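Local atomic coordinates of phosphodiesterase (Salpingoeca rosetta, PDB entry 7D7P), a protein that belongs to the cyclic nucleotide phosphodiesterase family, all-helical enzymes of the HD clan built around a pair of bound metal ions. Residues Q172-F184 against R207-M219. Sequence-based numbering, arbitrary orientation.
Sequences QSVLENHHSHLAF and RAVIINCILNTDM. With PEG (di(hydroxyethyl)ether), chain C.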
loop_
_atom_site.group_PDB
_atom_site.type_symbol
_atom_site.label_atom_id
_atom_site.label_comp_id
_atom_site.label_asym_id
_atom_site.label_seq_id
_atom_site.Cartn_x
_atom_site.Cartn_y
_atom_site.Cartn_z
ATOM N N GLN A 172 26.902 -0.794 16.835
ATOM C CA GLN A 172 26.890 -0.823 15.375
ATOM C C GLN A 172 26.625 -2.248 14.903
ATOM O O GLN A 172 27.445 -3.141 15.139
ATOM C CB GLN A 172 28.216 -0.306 14.822
ATOM C CG GLN A 172 28.699 0.983 15.468
ATOM C CD GLN A 172 27.761 2.146 15.217
ATOM O OE1 GLN A 172 27.385 2.418 14.077
ATOM N NE2 GLN A 172 27.372 2.838 16.285
ATOM N N SER A 173 25.491 -2.448 14.226
ATOM C CA SER A 173 25.071 -3.740 13.674
ATOM C C SER A 173 25.491 -4.889 14.589
ATOM O O SER A 173 26.241 -5.785 14.206
ATOM C CB SER A 173 25.621 -3.945 12.260
ATOM O OG SER A 173 25.059 -3.028 11.333
ATOM N N VAL A 174 24.994 -4.831 15.827
ATOM C CA VAL A 174 25.524 -5.671 16.903
ATOM C C VAL A 174 25.428 -7.148 16.538
ATOM O O VAL A 174 26.420 -7.883 16.573
ATOM C CB VAL A 174 24.793 -5.374 18.225
ATOM C CG1 VAL A 174 25.232 -6.339 19.308
ATOM C CG2 VAL A 174 25.037 -3.928 18.659
ATOM N N LEU A 175 24.223 -7.603 16.187
ATOM C CA LEU A 175 24.025 -9.020 15.890
ATOM C C LEU A 175 24.763 -9.436 14.626
ATOM O O LEU A 175 25.407 -10.491 14.598
ATOM C CB LEU A 175 22.535 -9.323 15.752
ATOM C CG LEU A 175 21.730 -9.401 17.045
ATOM C CD1 LEU A 175 20.271 -9.657 16.729
ATOM C CD2 LEU A 175 22.290 -10.483 17.950
ATOM N N GLU A 176 24.670 -8.626 13.568
ATOM C CA GLU A 176 25.282 -8.989 12.292
ATOM C C GLU A 176 26.800 -9.055 12.402
ATOM O O GLU A 176 27.433 -9.936 11.807
ATOM C CB GLU A 176 24.857 -7.996 11.208
ATOM C CG GLU A 176 23.367 -8.036 10.867
ATOM C CD GLU A 176 22.489 -7.402 11.940
ATOM O OE1 GLU A 176 22.989 -6.541 12.698
ATOM O OE2 GLU A 176 21.298 -7.770 12.032
ATOM N N ASN A 177 27.405 -8.131 13.152
ATOM C CA ASN A 177 28.835 -8.232 13.426
ATOM C C ASN A 177 29.155 -9.522 14.168
ATOM O O ASN A 177 30.171 -10.174 13.895
ATOM C CB ASN A 177 29.301 -7.021 14.236
ATOM C CG ASN A 177 29.805 -5.894 13.362
ATOM O OD1 ASN A 177 30.664 -6.097 12.504
ATOM N ND2 ASN A 177 29.274 -4.695 13.575
ATOM N N HIS A 178 28.286 -9.909 15.103
ATOM C CA HIS A 178 28.476 -11.145 15.853
ATOM C C HIS A 178 28.360 -12.366 14.950
ATOM O O HIS A 178 29.139 -13.318 15.083
ATOM C CB HIS A 178 27.452 -11.211 16.986
ATOM C CG HIS A 178 27.543 -12.446 17.825
ATOM N ND1 HIS A 178 28.697 -12.822 18.475
ATOM C CD2 HIS A 178 26.610 -13.375 18.144
ATOM C CE1 HIS A 178 28.477 -13.937 19.149
ATOM N NE2 HIS A 178 27.220 -14.295 18.963
ATOM N N HIS A 179 27.388 -12.356 14.032
ATOM C CA HIS A 179 27.216 -13.474 13.109
ATOM C C HIS A 179 28.445 -13.645 12.228
ATOM O O HIS A 179 28.965 -14.756 12.072
ATOM C CB HIS A 179 25.971 -13.259 12.245
ATOM C CG HIS A 179 24.710 -13.050 13.026
ATOM N ND1 HIS A 179 24.439 -13.719 14.200
ATOM C CD2 HIS A 179 23.644 -12.246 12.795
ATOM C CE1 HIS A 179 23.260 -13.335 14.660
ATOM N NE2 HIS A 179 22.758 -12.442 13.826
ATOM N N SER A 180 28.923 -12.543 11.642
ATOM C CA SER A 180 30.060 -12.610 10.730
ATOM C C SER A 180 31.320 -13.071 11.452
ATOM O O SER A 180 32.114 -13.843 10.900
ATOM C CB SER A 180 30.276 -11.245 10.076
ATOM O OG SER A 180 31.356 -11.280 9.156
ATOM N N HIS A 181 31.515 -12.614 12.692
ATOM C CA HIS A 181 32.661 -13.057 13.482
ATOM C C HIS A 181 32.649 -14.572 13.668
ATOM O O HIS A 181 33.655 -15.246 13.422
ATOM C CB HIS A 181 32.667 -12.345 14.835
ATOM C CG HIS A 181 33.591 -12.961 15.841
ATOM N ND1 HIS A 181 33.264 -13.079 17.174
ATOM C CD2 HIS A 181 34.833 -13.488 15.708
ATOM C CE1 HIS A 181 34.262 -13.659 17.820
ATOM N NE2 HIS A 181 35.225 -13.916 16.954
ATOM N N LEU A 182 31.514 -15.124 14.109
ATOM C CA LEU A 182 31.433 -16.565 14.318
ATOM C C LEU A 182 31.533 -17.334 13.008
ATOM O O LEU A 182 31.992 -18.483 13.000
ATOM C CB LEU A 182 30.135 -16.927 15.042
ATOM C CG LEU A 182 30.003 -16.437 16.483
ATOM C CD1 LEU A 182 28.704 -16.925 17.084
ATOM C CD2 LEU A 182 31.186 -16.900 17.317
ATOM N N ALA A 183 31.109 -16.726 11.898
ATOM C CA ALA A 183 31.241 -17.383 10.602
ATOM C C ALA A 183 32.693 -17.728 10.309
ATOM O O ALA A 183 32.993 -18.814 9.796
ATOM C CB ALA A 183 30.670 -16.492 9.499
ATOM N N PHE A 184 33.612 -16.823 10.639
ATOM C CA PHE A 184 35.024 -17.059 10.376
ATOM C C PHE A 184 35.693 -17.855 11.487
ATOM O O PHE A 184 36.635 -18.606 11.216
ATOM C CB PHE A 184 35.740 -15.723 10.155
ATOM C CG PHE A 184 35.381 -15.062 8.848
ATOM C CD1 PHE A 184 36.009 -15.440 7.672
ATOM C CD2 PHE A 184 34.397 -14.089 8.793
ATOM C CE1 PHE A 184 35.673 -14.850 6.468
ATOM C CE2 PHE A 184 34.056 -13.491 7.592
ATOM C CZ PHE A 184 34.696 -13.874 6.426
ATOM N N ARG A 207 36.357 -13.135 1.905
ATOM C CA ARG A 207 36.120 -12.534 3.214
ATOM C C ARG A 207 35.371 -11.213 3.084
ATOM O O ARG A 207 34.444 -10.938 3.854
ATOM C CB ARG A 207 37.450 -12.336 3.945
ATOM C CG ARG A 207 37.345 -11.620 5.282
ATOM C CD ARG A 207 38.546 -11.939 6.169
ATOM N NE ARG A 207 38.617 -11.086 7.354
ATOM C CZ ARG A 207 37.914 -11.286 8.466
ATOM N NH1 ARG A 207 37.079 -12.312 8.552
ATOM N NH2 ARG A 207 38.045 -10.457 9.495
ATOM N N ALA A 208 35.752 -10.387 2.106
ATOM C CA ALA A 208 35.072 -9.112 1.905
ATOM C C ALA A 208 33.612 -9.314 1.518
ATOM O O ALA A 208 32.737 -8.561 1.962
ATOM C CB ALA A 208 35.800 -8.293 0.840
ATOM N N VAL A 209 33.332 -10.326 0.694
ATOM C CA VAL A 209 31.960 -10.578 0.266
ATOM C C VAL A 209 31.110 -11.055 1.438
ATOM O O VAL A 209 29.971 -10.609 1.616
ATOM C CB VAL A 209 31.943 -11.588 -0.898
ATOM C CG1 VAL A 209 30.537 -12.116 -1.127
ATOM C CG2 VAL A 209 32.482 -10.944 -2.168
ATOM N N ILE A 210 31.648 -11.962 2.258
ATOM C CA ILE A 210 30.893 -12.493 3.389
ATOM C C ILE A 210 30.596 -11.391 4.400
ATOM O O ILE A 210 29.469 -11.270 4.894
ATOM C CB ILE A 210 31.652 -13.665 4.038
ATOM C CG1 ILE A 210 31.642 -14.886 3.115
ATOM C CG2 ILE A 210 31.049 -14.006 5.397
ATOM C CD1 ILE A 210 32.569 -15.999 3.563
ATOM N N ILE A 211 31.602 -10.574 4.723
ATOM C CA ILE A 211 31.413 -9.506 5.703
ATOM C C ILE A 211 30.354 -8.522 5.219
ATOM O O ILE A 211 29.397 -8.207 5.939
ATOM C CB ILE A 211 32.748 -8.798 5.995
ATOM C CG1 ILE A 211 33.681 -9.710 6.797
ATOM C CG2 ILE A 211 32.504 -7.485 6.742
ATOM C CD1 ILE A 211 35.113 -9.197 6.886
ATOM N N ASN A 212 30.505 -8.029 3.985
ATOM C CA ASN A 212 29.592 -7.009 3.479
ATOM C C ASN A 212 28.171 -7.542 3.357
ATOM O O ASN A 212 27.208 -6.828 3.658
ATOM C CB ASN A 212 30.081 -6.483 2.129
ATOM C CG ASN A 212 29.224 -5.344 1.602
ATOM O OD1 ASN A 212 28.331 -5.550 0.779
ATOM N ND2 ASN A 212 29.491 -4.133 2.079
ATOM N N CYS A 213 28.013 -8.793 2.924
ATOM C CA CYS A 213 26.669 -9.321 2.717
ATOM C C CYS A 213 25.971 -9.602 4.042
ATOM O O CYS A 213 24.777 -9.314 4.185
ATOM C CB CYS A 213 26.722 -10.573 1.840
ATOM S SG CYS A 213 27.044 -10.203 0.089
ATOM N N ILE A 214 26.695 -10.144 5.027
ATOM C CA ILE A 214 26.078 -10.403 6.327
ATOM C C ILE A 214 25.743 -9.095 7.036
ATOM O O ILE A 214 24.665 -8.953 7.629
ATOM C CB ILE A 214 26.986 -11.300 7.187
ATOM C CG1 ILE A 214 27.004 -12.727 6.634
ATOM C CG2 ILE A 214 26.518 -11.307 8.641
ATOM C CD1 ILE A 214 27.930 -13.669 7.384
ATOM N N LEU A 215 26.653 -8.117 6.988
ATOM C CA LEU A 215 26.379 -6.828 7.617
ATOM C C LEU A 215 25.205 -6.120 6.958
ATOM O O LEU A 215 24.499 -5.343 7.613
ATOM C CB LEU A 215 27.622 -5.939 7.574
ATOM C CG LEU A 215 28.755 -6.265 8.552
ATOM C CD1 LEU A 215 29.915 -5.302 8.363
ATOM C CD2 LEU A 215 28.259 -6.232 9.992
ATOM N N ASN A 216 24.973 -6.372 5.671
ATOM C CA ASN A 216 23.841 -5.772 4.979
ATOM C C ASN A 216 22.533 -6.520 5.211
ATOM O O ASN A 216 21.499 -6.099 4.680
ATOM C CB ASN A 216 24.131 -5.669 3.480
ATOM C CG ASN A 216 24.758 -4.338 3.104
ATOM O OD1 ASN A 216 24.084 -3.308 3.081
ATOM N ND2 ASN A 216 26.056 -4.351 2.823
ATOM N N THR A 217 22.539 -7.605 5.987
ATOM C CA THR A 217 21.282 -8.185 6.442
ATOM C C THR A 217 20.690 -7.419 7.617
ATOM O O THR A 217 19.578 -7.742 8.050
ATOM C CB THR A 217 21.461 -9.658 6.825
ATOM O OG1 THR A 217 22.351 -9.767 7.941
ATOM C CG2 THR A 217 22.013 -10.457 5.647
ATOM N N ASP A 218 21.408 -6.425 8.137
ATOM C CA ASP A 218 20.871 -5.536 9.157
ATOM C C ASP A 218 19.713 -4.734 8.578
ATOM O O ASP A 218 19.895 -3.957 7.636
ATOM C CB ASP A 218 21.978 -4.607 9.667
ATOM C CG ASP A 218 21.530 -3.722 10.824
ATOM O OD1 ASP A 218 20.348 -3.784 11.221
ATOM O OD2 ASP A 218 22.373 -2.959 11.345
ATOM N N MET A 219 18.520 -4.930 9.146
ATOM C CA MET A 219 17.333 -4.241 8.646
ATOM C C MET A 219 17.493 -2.725 8.687
ATOM O O MET A 219 16.846 -2.014 7.909
ATOM C CB MET A 219 16.104 -4.664 9.450
ATOM C CG MET A 219 15.781 -6.151 9.371
ATOM S SD MET A 219 15.528 -6.731 7.681
ATOM C CE MET A 219 14.291 -5.567 7.108
HETATM C C2 PEG C . 23.384 -0.163 13.151
HETATM O O2 PEG C . 22.155 -0.820 13.287
HETATM C C3 PEG C . 21.711 -0.923 14.610
HETATM C C4 PEG C . 22.150 -2.270 15.185
HETATM O O4 PEG C . 23.157 -2.105 16.147
HETATM O O HOH W 1 25.377 -2.926 8.570
HETATM O O HOH W 2 19.755 -9.459 10.438
HETATM O O HOH W 3 18.466 -6.432 11.831
#
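Ser-173 and Asp-218 make the one direct hydrogen bond between 172-184 and 207-219: Ser-173 OG donates to Asp-218 OD2 over 2.7 Å, meeting the carboxylate on its anti side and slightly out of its plane. Water 1 gives one hydrogen to the same OG and the other to Leu-215 O, so the serine hydroxyl is gripped twice. Next to it the carboxylates of Glu-176 and Asp-218 lie stacked, their planes essentially parallel and Glu-176 OE1 3.9 Å from Asp-218 OD2. Each has further polar partners: Asn-155 ND2 binds Glu-176 OE1, the backbone N of Ala-220 binds Asp-218 OD1, and water 2 links Glu-176 OE2 to Thr-217 O.

Van der Waals packing of Ile-214 and Leu-215 takes over along the helical segments 174-184 and 207-215, which run roughly antiparallel (152°), their axes 9.0 Å apart at closest approach. Ile-214 pushes CG2 against Glu-176 O (3.6 Å) and Ser-180 CB, while Leu-215 lays CD2 beside the amide of Asn-177. Within the all-helical phosphodiesterase fold, helix 174-187 of this pair reaches the metal site: His-179, held through ND1 by Leu-148 O, touches the zinc ligand Asp-147 and brings its side chain to about 4 Å from a magnesium ion.

A cation-pi contact closes the far end. With its chain extended and CG anti to the backbone N (chi1 176°), Arg-207 sets CZ 4.4 Å from the centroid of the Phe-184 ring. The guanidinium stands edge-on, 80° to the ring, pointing NH1 at the centre of one face, and Ile-211 CD1 covers a guanidinium face. Ile-210 CG2 touches Phe-184 CE2 at 3.8 Å.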